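Local coordinates for protein insecticidal Delta-Endotoxin Cry8Ea1 (Bacillus Thuringiensis, PDB 3EB7) that acts as an insecticidal crystal toxin against soil-dwelling beetle larvae, probably by binding gut-cell receptors and forming pores in the membrane, at residues S362-D367 / F379-G384. Residues are numbered along the deposited sequence; the frame is centred on the assembly and turned at random.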
loop_
_atom_site.group_PDB
_atom_site.type_symbol
_atom_site.label_atom_id
_atom_site.label_comp_id
_atom_site.label_asym_id
_atom_site.label_seq_id
_atom_site.Cartn_x
_atom_site.Cartn_y
_atom_site.Cartn_z
ATOM N N SER A 362 -8.671 27.259 -5.336
ATOM C CA SER A 362 -9.306 28.007 -6.457
ATOM C C SER A 362 -9.494 27.174 -7.729
ATOM O O SER A 362 -10.264 27.529 -8.627
ATOM C CB SER A 362 -8.480 29.245 -6.785
ATOM O OG SER A 362 -7.182 28.809 -7.143
ATOM N N LYS A 363 -8.810 26.051 -7.791
ATOM C CA LYS A 363 -8.785 25.268 -9.006
ATOM C C LYS A 363 -8.305 23.854 -8.743
ATOM O O LYS A 363 -7.319 23.663 -8.034
ATOM C CB LYS A 363 -7.865 25.926 -10.046
ATOM C CG LYS A 363 -7.891 25.232 -11.404
ATOM C CD LYS A 363 -7.065 26.075 -12.384
ATOM C CE LYS A 363 -6.896 25.409 -13.741
ATOM N NZ LYS A 363 -5.847 26.205 -14.483
ATOM N N VAL A 364 -9.001 22.880 -9.310
ATOM C CA VAL A 364 -8.513 21.480 -9.327
ATOM C C VAL A 364 -8.732 20.843 -10.704
ATOM O O VAL A 364 -9.846 20.822 -11.191
ATOM C CB VAL A 364 -9.205 20.550 -8.243
ATOM C CG1 VAL A 364 -8.558 19.152 -8.254
ATOM C CG2 VAL A 364 -9.128 21.165 -6.865
ATOM N N VAL A 365 -7.669 20.326 -11.302
ATOM C CA VAL A 365 -7.770 19.508 -12.526
ATOM C C VAL A 365 -7.658 18.002 -12.166
ATOM O O VAL A 365 -6.638 17.574 -11.607
ATOM C CB VAL A 365 -6.672 19.904 -13.551
ATOM C CG1 VAL A 365 -6.807 19.090 -14.832
ATOM C CG2 VAL A 365 -6.758 21.422 -13.877
ATOM N N PHE A 366 -8.713 17.234 -12.441
ATOM C CA PHE A 366 -8.713 15.789 -12.234
ATOM C C PHE A 366 -8.498 15.053 -13.575
ATOM O O PHE A 366 -9.380 15.077 -14.460
ATOM C CB PHE A 366 -10.046 15.292 -11.636
ATOM C CG PHE A 366 -10.586 16.113 -10.448
ATOM C CD1 PHE A 366 -11.314 17.303 -10.666
ATOM C CD2 PHE A 366 -10.428 15.659 -9.129
ATOM C CE1 PHE A 366 -11.839 18.060 -9.584
ATOM C CE2 PHE A 366 -10.972 16.380 -8.031
ATOM C CZ PHE A 366 -11.685 17.576 -8.257
ATOM N N ASP A 367 -7.371 14.364 -13.717
ATOM C CA ASP A 367 -7.150 13.573 -14.919
ATOM C C ASP A 367 -7.662 12.181 -14.661
ATOM O O ASP A 367 -7.263 11.552 -13.694
ATOM C CB ASP A 367 -5.690 13.528 -15.301
ATOM C CG ASP A 367 -5.136 14.890 -15.682
ATOM O OD1 ASP A 367 -5.861 15.715 -16.293
ATOM O OD2 ASP A 367 -3.939 15.120 -15.417
ATOM N N PHE A 379 -11.613 16.499 -15.709
ATOM C CA PHE A 379 -12.655 17.233 -14.987
ATOM C C PHE A 379 -11.973 18.424 -14.378
ATOM O O PHE A 379 -10.944 18.289 -13.740
ATOM C CB PHE A 379 -13.277 16.352 -13.890
ATOM C CG PHE A 379 -13.911 15.078 -14.422
ATOM C CD1 PHE A 379 -13.280 13.850 -14.261
ATOM C CD2 PHE A 379 -15.140 15.122 -15.106
ATOM C CE1 PHE A 379 -13.865 12.670 -14.751
ATOM C CE2 PHE A 379 -15.743 13.968 -15.607
ATOM C CZ PHE A 379 -15.108 12.728 -15.421
ATOM N N THR A 380 -12.517 19.606 -14.616
ATOM C CA THR A 380 -11.935 20.806 -14.066
ATOM C C THR A 380 -12.930 21.576 -13.244
ATOM O O THR A 380 -14.018 21.939 -13.716
ATOM C CB THR A 380 -11.384 21.740 -15.160
ATOM O OG1 THR A 380 -10.579 20.979 -16.073
ATOM C CG2 THR A 380 -10.587 22.846 -14.529
ATOM N N TYR A 381 -12.503 21.797 -12.001
ATOM C CA TYR A 381 -13.054 22.788 -11.121
ATOM C C TYR A 381 -12.228 24.101 -11.239
ATOM O O TYR A 381 -11.083 24.172 -10.795
ATOM C CB TYR A 381 -13.022 22.239 -9.676
ATOM C CG TYR A 381 -13.446 23.230 -8.630
ATOM C CD1 TYR A 381 -14.808 23.595 -8.493
ATOM C CD2 TYR A 381 -12.506 23.828 -7.786
ATOM C CE1 TYR A 381 -15.218 24.530 -7.515
ATOM C CE2 TYR A 381 -12.897 24.796 -6.840
ATOM C CZ TYR A 381 -14.252 25.108 -6.695
ATOM O OH TYR A 381 -14.652 26.021 -5.741
ATOM N N ASN A 382 -12.813 25.131 -11.862
ATOM C CA ASN A 382 -12.229 26.476 -11.827
ATOM C C ASN A 382 -13.253 27.615 -11.874
ATOM O O ASN A 382 -13.507 28.187 -12.931
ATOM C CB ASN A 382 -11.156 26.626 -12.905
ATOM C CG ASN A 382 -10.348 27.945 -12.767
ATOM O OD1 ASN A 382 -10.475 28.715 -11.789
ATOM N ND2 ASN A 382 -9.516 28.206 -13.772
ATOM N N PRO A 383 -13.836 27.979 -10.719
ATOM C CA PRO A 383 -14.862 29.048 -10.806
ATOM C C PRO A 383 -14.296 30.427 -11.203
ATOM O O PRO A 383 -15.045 31.238 -11.737
ATOM C CB PRO A 383 -15.486 29.079 -9.414
ATOM C CG PRO A 383 -14.510 28.317 -8.528
ATOM C CD PRO A 383 -13.654 27.461 -9.350
ATOM N N GLY A 384 -13.002 30.673 -10.965
ATOM C CA GLY A 384 -12.325 31.876 -11.463
ATOM C C GLY A 384 -11.874 32.819 -10.373
ATOM O O GLY A 384 -12.689 33.355 -9.657
HETATM O O HOH W 1 -11.137 29.929 -8.573
#
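Phe-366 lays its ring edge against the backbone and CB of Phe-379, with CD1 3.2 Å from Phe-379 O and 3.9 Å from Phe-379 CB. The carbonyl carbon of Phe-379 lies in the plane of that ring, while Val-364 CG1, from the same strand, sits 3.5 Å above one face, offset toward the rim. The two phenylalanine side chains cross at about a right angle. The end of the Phe-379 side chain leads away from the neighbouring strand toward Phe-336 and Phe-339, whose rings it meets edge-to-face.

Four backbone hydrogen bonds fix the register: Val-364 and Tyr-381 form one reciprocal pair and Phe-366 and Phe-379 another, both bonds of the latter pair being nearly straight, at 169°. Val-365 and Thr-380 form the non-hydrogen-bonded pair between them; their side chains lie side by side and point the same way, Val-365 CG2 4.1 Å from Thr-380 CG2. The segments 362-367 and 379-381 run 172° apart, as part of the antiparallel hairpin of strands 357-369 and 376-381, in which 376-381 is an outermost strand of a four-stranded sheet in the second domain, the beta-prism of three-domain Cry toxins. The face bearing Val-364, Phe-366 and Tyr-381 turns inward onto strands 278-292, 296-310 and 330-335 of another sheet.

With CG anti to the backbone N (chi1 174°), the Tyr-381 ring stands beside Val-364, its CD2 4.4 Å from Val-364 CG2; Pro-383 CD lies over one ring face, and the hydroxyl hydrogen-bonds Thr-287. On the other side of the hairpin, the extended Lys-363 chain crosses Asn-382, its CG 3.9 Å from Asn-382 CB. Where the pairing ends, a water donates to Ser-362 O at 2.6 Å and accepts from Gly-384 N, bridging the strand to the departing loop.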